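Local coordinates for lactaldehyde dehydrogenase (Escherichia coli, PDB 2IMP) that catalyses the NAD-dependent, irreversible oxidation of L-lactaldehyde from L-fucose and L-rhamnose breakdown to L-lactate, and also oxidises glycolaldehyde, at the interface of chains A and B. Residues are numbered along the deposited sequence; one frame, centred on the assembly and turned at random. Chains: chain A/B, Lactaldehyde dehydrogenase.

Contact 1: the interface of chains A and B. Residues chain A 434, 436, 439, 443-444, 447; chain B 136, 476.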
ATOM      1  N   GLU A 434     -16.924 -12.832   3.019  1.00  9.84           N
ATOM      2  CA  GLU A 434     -17.326 -12.037   4.169  1.00 13.31           C
ATOM      3  C   GLU A 434     -17.808 -12.869   5.374  1.00 14.77           C
ATOM      4  O   GLU A 434     -18.506 -13.876   5.216  1.00 16.41           O
ATOM      5  CB  GLU A 434     -18.454 -11.069   3.791  1.00 14.82           C
ATOM      6  CG  GLU A 434     -18.151 -10.125   2.645  1.00 18.11           C
ATOM      7  CD  GLU A 434     -19.353  -9.269   2.276  1.00 18.56           C
ATOM      8  OE1 GLU A 434     -20.495  -9.768   2.392  1.00 18.79           O
ATOM      9  OE2 GLU A 434     -19.154  -8.111   1.859  1.00 16.76           O
ATOM     10  N   TYR A 436     -19.554 -12.097   9.205  1.00 16.24           N
ATOM     11  CA  TYR A 436     -20.077 -11.198  10.222  1.00 17.14           C
ATOM     12  C   TYR A 436     -20.134 -11.832  11.615  1.00 17.74           C
ATOM     13  O   TYR A 436     -20.695 -12.912  11.793  1.00 17.91           O
ATOM     14  CB  TYR A 436     -21.474 -10.709   9.842  1.00 16.31           C
ATOM     15  CG  TYR A 436     -21.501  -9.873   8.593  1.00 17.98           C
ATOM     16  CD1 TYR A 436     -21.578 -10.467   7.338  1.00 18.81           C
ATOM     17  CD2 TYR A 436     -21.421  -8.483   8.664  1.00 18.77           C
ATOM     18  CE1 TYR A 436     -21.580  -9.697   6.178  1.00 20.15           C
ATOM     19  CE2 TYR A 436     -21.420  -7.703   7.514  1.00 18.27           C
ATOM     20  CZ  TYR A 436     -21.498  -8.317   6.274  1.00 20.73           C
ATOM     21  OH  TYR A 436     -21.494  -7.553   5.131  1.00 20.85           O
ATOM     22  N   ARG A 439     -23.506  -9.600  14.755  1.00 24.67           N
ATOM     23  CA  ARG A 439     -24.222  -8.491  14.134  1.00 25.17           C
ATOM     24  C   ARG A 439     -24.917  -8.934  12.836  1.00 26.44           C
ATOM     25  O   ARG A 439     -24.665 -10.035  12.350  1.00 27.62           O
ATOM     26  CB  ARG A 439     -23.281  -7.317  13.829  1.00 24.10           C
ATOM     27  CG  ARG A 439     -22.114  -7.657  12.917  1.00 23.49           C
ATOM     28  CD  ARG A 439     -21.672  -6.442  12.088  1.00 25.15           C
ATOM     29  NE  ARG A 439     -22.617  -6.149  11.010  1.00 22.85           N
ATOM     30  CZ  ARG A 439     -22.443  -5.212  10.079  1.00 23.92           C
ATOM     31  NH1 ARG A 439     -21.351  -4.454  10.077  1.00 20.31           N
ATOM     32  NH2 ARG A 439     -23.366  -5.038   9.137  1.00 22.72           N
ATOM     33  N   GLU A 443     -22.794  -5.159   4.004  1.00 23.04           N
ATOM     34  CA  GLU A 443     -21.477  -4.645   3.648  1.00 20.95           C
ATOM     35  C   GLU A 443     -21.307  -3.111   3.664  1.00 19.62           C
ATOM     36  O   GLU A 443     -22.174  -2.367   3.212  1.00 21.34           O
ATOM     37  CB  GLU A 443     -21.052  -5.173   2.268  1.00 18.76           C
ATOM     38  CG  GLU A 443     -21.930  -4.707   1.117  1.00 19.08           C
ATOM     39  CD  GLU A 443     -23.019  -5.707   0.765  1.00 23.32           C
ATOM     40  OE1 GLU A 443     -23.648  -6.262   1.693  1.00 22.45           O
ATOM     41  OE2 GLU A 443     -23.250  -5.933  -0.444  1.00 22.48           O
ATOM     42  N   ALA A 444     -20.175  -2.671   4.198  1.00 16.72           N
ATOM     43  CA  ALA A 444     -19.847  -1.256   4.245  1.00 15.95           C
ATOM     44  C   ALA A 444     -19.270  -0.773   2.896  1.00 15.04           C
ATOM     45  O   ALA A 444     -18.639  -1.558   2.176  1.00 13.42           O
ATOM     46  CB  ALA A 444     -18.836  -0.999   5.365  1.00 16.26           C
ATOM     47  N   GLY A 447     -15.625  -1.548   2.467  1.00 11.02           N
ATOM     48  CA  GLY A 447     -15.175  -2.929   2.542  1.00 10.93           C
ATOM     49  C   GLY A 447     -14.934  -3.480   1.146  1.00 11.65           C
ATOM     50  O   GLY A 447     -14.647  -2.734   0.211  1.00 13.30           O
TER
ATOM     51  N   ILE B 136     -13.070  -3.832  11.070  1.00 17.19           N
ATOM     52  CA  ILE B 136     -13.195  -4.466   9.775  1.00 15.08           C
ATOM     53  C   ILE B 136     -11.841  -5.048   9.346  1.00 15.38           C
ATOM     54  O   ILE B 136     -10.928  -4.314   8.969  1.00 15.15           O
ATOM     55  CB  ILE B 136     -13.681  -3.474   8.704  1.00 13.61           C
ATOM     56  CG1 ILE B 136     -15.047  -2.909   9.098  1.00 13.50           C
ATOM     57  CG2 ILE B 136     -13.781  -4.174   7.363  1.00 13.65           C
ATOM     58  CD1 ILE B 136     -15.539  -1.805   8.178  1.00 11.32           C
ATOM     59  N   TYR B 476     -16.271  -8.590   9.699  1.00 12.77           N
ATOM     60  CA  TYR B 476     -16.868  -7.504  10.454  1.00 14.24           C
ATOM     61  C   TYR B 476     -17.051  -7.930  11.918  1.00 16.53           C
ATOM     62  O   TYR B 476     -18.037  -8.577  12.280  1.00 14.09           O
ATOM     63  CB  TYR B 476     -18.214  -7.092   9.853  1.00 12.16           C
ATOM     64  CG  TYR B 476     -18.133  -6.490   8.465  1.00 11.98           C
ATOM     65  CD1 TYR B 476     -18.016  -7.298   7.335  1.00 11.52           C
ATOM     66  CD2 TYR B 476     -18.197  -5.106   8.276  1.00 12.12           C
ATOM     67  CE1 TYR B 476     -17.976  -6.748   6.051  1.00  9.03           C
ATOM     68  CE2 TYR B 476     -18.152  -4.547   6.995  1.00 13.05           C
ATOM     69  CZ  TYR B 476     -18.041  -5.378   5.887  1.00 12.55           C
ATOM     70  OH  TYR B 476     -17.999  -4.837   4.618  1.00 12.36           O
TER
HETATM   71  O   HOH W   1     -17.520  -6.185   2.290  1.00 11.63           O
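Strand 434-437 of chain A runs parallel to strand 470-478 of chain B, pairing A:Tyr436 with B:Tyr476, while the loop after the chain A strand closes over the same tyrosine. The two tyrosine side chains lie alongside each other and point the same way, their rings nearly parallel at about 8°. They are slipped rather than centred: A:Tyr436 CE2 sits over one face of the B:Tyr476 ring, toward its rim, 3.4 Å from CD1. The parallel bridge, together with like first and second torsions in the two residues, each CG lying anti to its own carbonyl carbon, brings the rings to the same tilt. A:Arg439 bends at chi3 and lays one face of its guanidinium over A:Tyr436 CD2; its NH1 also comes within 3.7 Å of B:Tyr476 CD2, with guanidinium and ring planes 67° apart. At the far end of the B:Tyr476 ring the phenol is held by a direct bond and through a water. The amide N of A:Ala444 donates to OH (3.1 Å, 159° at H), and a water in the ring plane lies 2.7 Å from OH and 2.6 Å from A:Glu434 OE2. A:Ala444 CB fills part of the ring edge. The phenol thus ties strand to loop, and the loop includes A:Glu443, which binds lactate. In the fold, the chain B strand carries a piece of one subunit onto the catalytic domain of the other, about 12 Å from the catalytic A:Cys285 as measured from the centre of the patch.

Contact 2: the interface of chains A and B. Residues chain A 241-242, 245-248; chain B 238, 457.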
ATOM      1  N   ALA A 241     -18.257 -13.331 -23.016  1.00 13.54           N
ATOM      2  CA  ALA A 241     -17.104 -12.451 -22.884  1.00 13.09           C
ATOM      3  C   ALA A 241     -15.807 -13.144 -23.352  1.00 14.00           C
ATOM      4  O   ALA A 241     -14.898 -12.505 -23.880  1.00 15.27           O
ATOM      5  CB  ALA A 241     -16.960 -11.994 -21.431  1.00 12.37           C
ATOM      6  N   ALA A 242     -15.763 -14.461 -23.161  1.00 14.14           N
ATOM      7  CA  ALA A 242     -14.620 -15.268 -23.551  1.00 15.36           C
ATOM      8  C   ALA A 242     -14.216 -15.097 -25.026  1.00 16.31           C
ATOM      9  O   ALA A 242     -13.031 -15.111 -25.355  1.00 16.22           O
ATOM     10  CB  ALA A 242     -14.904 -16.745 -23.254  1.00 17.53           C
ATOM     11  N   ILE A 245     -11.973 -12.310 -25.005  1.00 13.93           N
ATOM     12  CA  ILE A 245     -11.110 -12.229 -23.837  1.00 12.31           C
ATOM     13  C   ILE A 245     -11.457 -10.972 -22.991  1.00 13.88           C
ATOM     14  O   ILE A 245     -10.588 -10.291 -22.442  1.00 12.59           O
ATOM     15  CB  ILE A 245      -9.619 -12.169 -24.240  1.00 12.17           C
ATOM     16  CG1 ILE A 245      -9.332 -13.198 -25.339  1.00 11.82           C
ATOM     17  CG2 ILE A 245      -8.731 -12.465 -23.015  1.00 11.26           C
ATOM     18  CD1 ILE A 245      -9.600 -14.647 -24.917  1.00 10.07           C
ATOM     19  N   THR A 246     -12.751 -10.681 -22.930  1.00 14.34           N
ATOM     20  CA  THR A 246     -13.243  -9.536 -22.181  1.00 14.37           C
ATOM     21  C   THR A 246     -13.269  -9.767 -20.661  1.00 12.95           C
ATOM     22  O   THR A 246     -13.776 -10.779 -20.177  1.00 13.58           O
ATOM     23  CB  THR A 246     -14.661  -9.137 -22.664  1.00 14.77           C
ATOM     24  OG1 THR A 246     -14.600  -8.757 -24.045  1.00 16.06           O
ATOM     25  CG2 THR A 246     -15.208  -7.969 -21.852  1.00 12.67           C
ATOM     26  N   LYS A 247     -12.698  -8.831 -19.921  1.00 13.61           N
ATOM     27  CA  LYS A 247     -12.686  -8.953 -18.479  1.00 12.75           C
ATOM     28  C   LYS A 247     -14.105  -8.995 -17.897  1.00 11.82           C
ATOM     29  O   LYS A 247     -14.992  -8.286 -18.376  1.00 12.57           O
ATOM     30  CB  LYS A 247     -11.918  -7.775 -17.861  1.00 15.67           C
ATOM     31  CG  LYS A 247     -11.832  -7.820 -16.337  1.00 18.32           C
ATOM     32  CD  LYS A 247     -11.035  -6.645 -15.765  1.00 21.61           C
ATOM     33  CE  LYS A 247     -10.949  -6.756 -14.241  1.00 25.44           C
ATOM     34  NZ  LYS A 247     -10.210  -5.633 -13.606  1.00 25.56           N
ATOM     35  N   VAL A 248     -14.319  -9.844 -16.900  1.00 11.75           N
ATOM     36  CA  VAL A 248     -15.619  -9.911 -16.258  1.00 12.14           C
ATOM     37  C   VAL A 248     -15.571  -9.614 -14.749  1.00 12.69           C
ATOM     38  O   VAL A 248     -14.600  -9.926 -14.063  1.00 13.18           O
ATOM     39  CB  VAL A 248     -16.321 -11.296 -16.442  1.00 12.73           C
ATOM     40  CG1 VAL A 248     -16.392 -11.665 -17.924  1.00  9.97           C
ATOM     41  CG2 VAL A 248     -15.605 -12.364 -15.627  1.00  9.64           C
TER
ATOM     42  N   MET B 238     -11.369 -19.952 -21.268  1.00 14.18           N
ATOM     43  CA  MET B 238     -12.262 -19.067 -20.544  1.00 14.75           C
ATOM     44  C   MET B 238     -13.735 -19.468 -20.700  1.00 15.05           C
ATOM     45  O   MET B 238     -14.494 -19.437 -19.737  1.00 13.63           O
ATOM     46  CB  MET B 238     -12.070 -17.619 -20.999  1.00 15.75           C
ATOM     47  CG  MET B 238     -12.864 -16.609 -20.182  1.00 14.88           C
ATOM     48  SD  MET B 238     -12.442 -14.904 -20.606  1.00 18.11           S
ATOM     49  CE  MET B 238     -13.710 -14.013 -19.672  1.00 16.31           C
ATOM     50  N   ILE B 457      -5.953 -11.577 -19.345  1.00 14.02           N
ATOM     51  CA  ILE B 457      -6.731 -11.265 -18.163  1.00 15.29           C
ATOM     52  C   ILE B 457      -5.890 -11.509 -16.903  1.00 15.36           C
ATOM     53  O   ILE B 457      -5.247 -12.551 -16.777  1.00 15.35           O
ATOM     54  CB  ILE B 457      -8.037 -12.105 -18.102  1.00 17.03           C
ATOM     55  CG1 ILE B 457      -9.045 -11.559 -19.120  1.00 17.53           C
ATOM     56  CG2 ILE B 457      -8.643 -12.059 -16.692  1.00 15.72           C
ATOM     57  CD1 ILE B 457     -10.334 -12.346 -19.186  1.00 20.66           C
TER
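The peptide unit that follows A:Thr246 meets B:Met238 at its carbonyl end: the terminal methyl CE lies 3.3 Å from A:Thr246 O, coming from beyond the oxygen, roughly end-on, and standing out of the peptide plane. At the neighbouring peptide, the carbonyl O of A:Ile245 lies 3.9 Å from the terminal methyl CD1 of B:Ile457. B:Met238 reaches the A:Thr246 carbonyl with an extended chain: CG is anti to the backbone N (chi1 -174°), and the straight torsions beyond it carry CE to that oxygen. Along the way its CG packs on the methyl CB of A:Ala242 at 3.7 Å, and its sulfur SD lies 3.7 Å from A:Ala242 CA. At the end of its reach, CE meets A:Val248 CG1 tip to tip at 4.0 Å. A:Ala242 thus lies along the methionine shaft, while A:Thr246 and A:Val248 meet its end. B:Ile457 supplies a second apolar patch, its CG1 arm approaching A:Ile245 CG2 at 4.0 Å with the two side chains at a slant to one another. A:Lys247 CA comes within 4.2 Å of B:Ile457 CD1. In the fold, the methionine projects from helix 231-242 of chain B onto the C-terminal end of the same helix in chain A and the segment beyond it, which leads toward the catalytic A:Glu251, while B:Ile457 comes from a loop.

The C-alpha centres of contact 1 and contact 2 are about 29 Å apart, and they share no residue or secondary-structure element. Both nevertheless belong to one two-fold interface, so each occurs twice with the chains exchanged. They illustrate complementary ways of joining subunits: contact 1 pairs strands and adds directed polar links, whereas contact 2 packs apolar side chains around a helix end. A:Glu251 lies roughly midway, about 14 Å from each centre, but A:Cys285 is about 12 Å from contact 1 and 23 Å from contact 2. In this homotetramer, assembly may therefore support the catalytic pocket mainly through contact 1, whose loop carries lactate-binding A:Glu443.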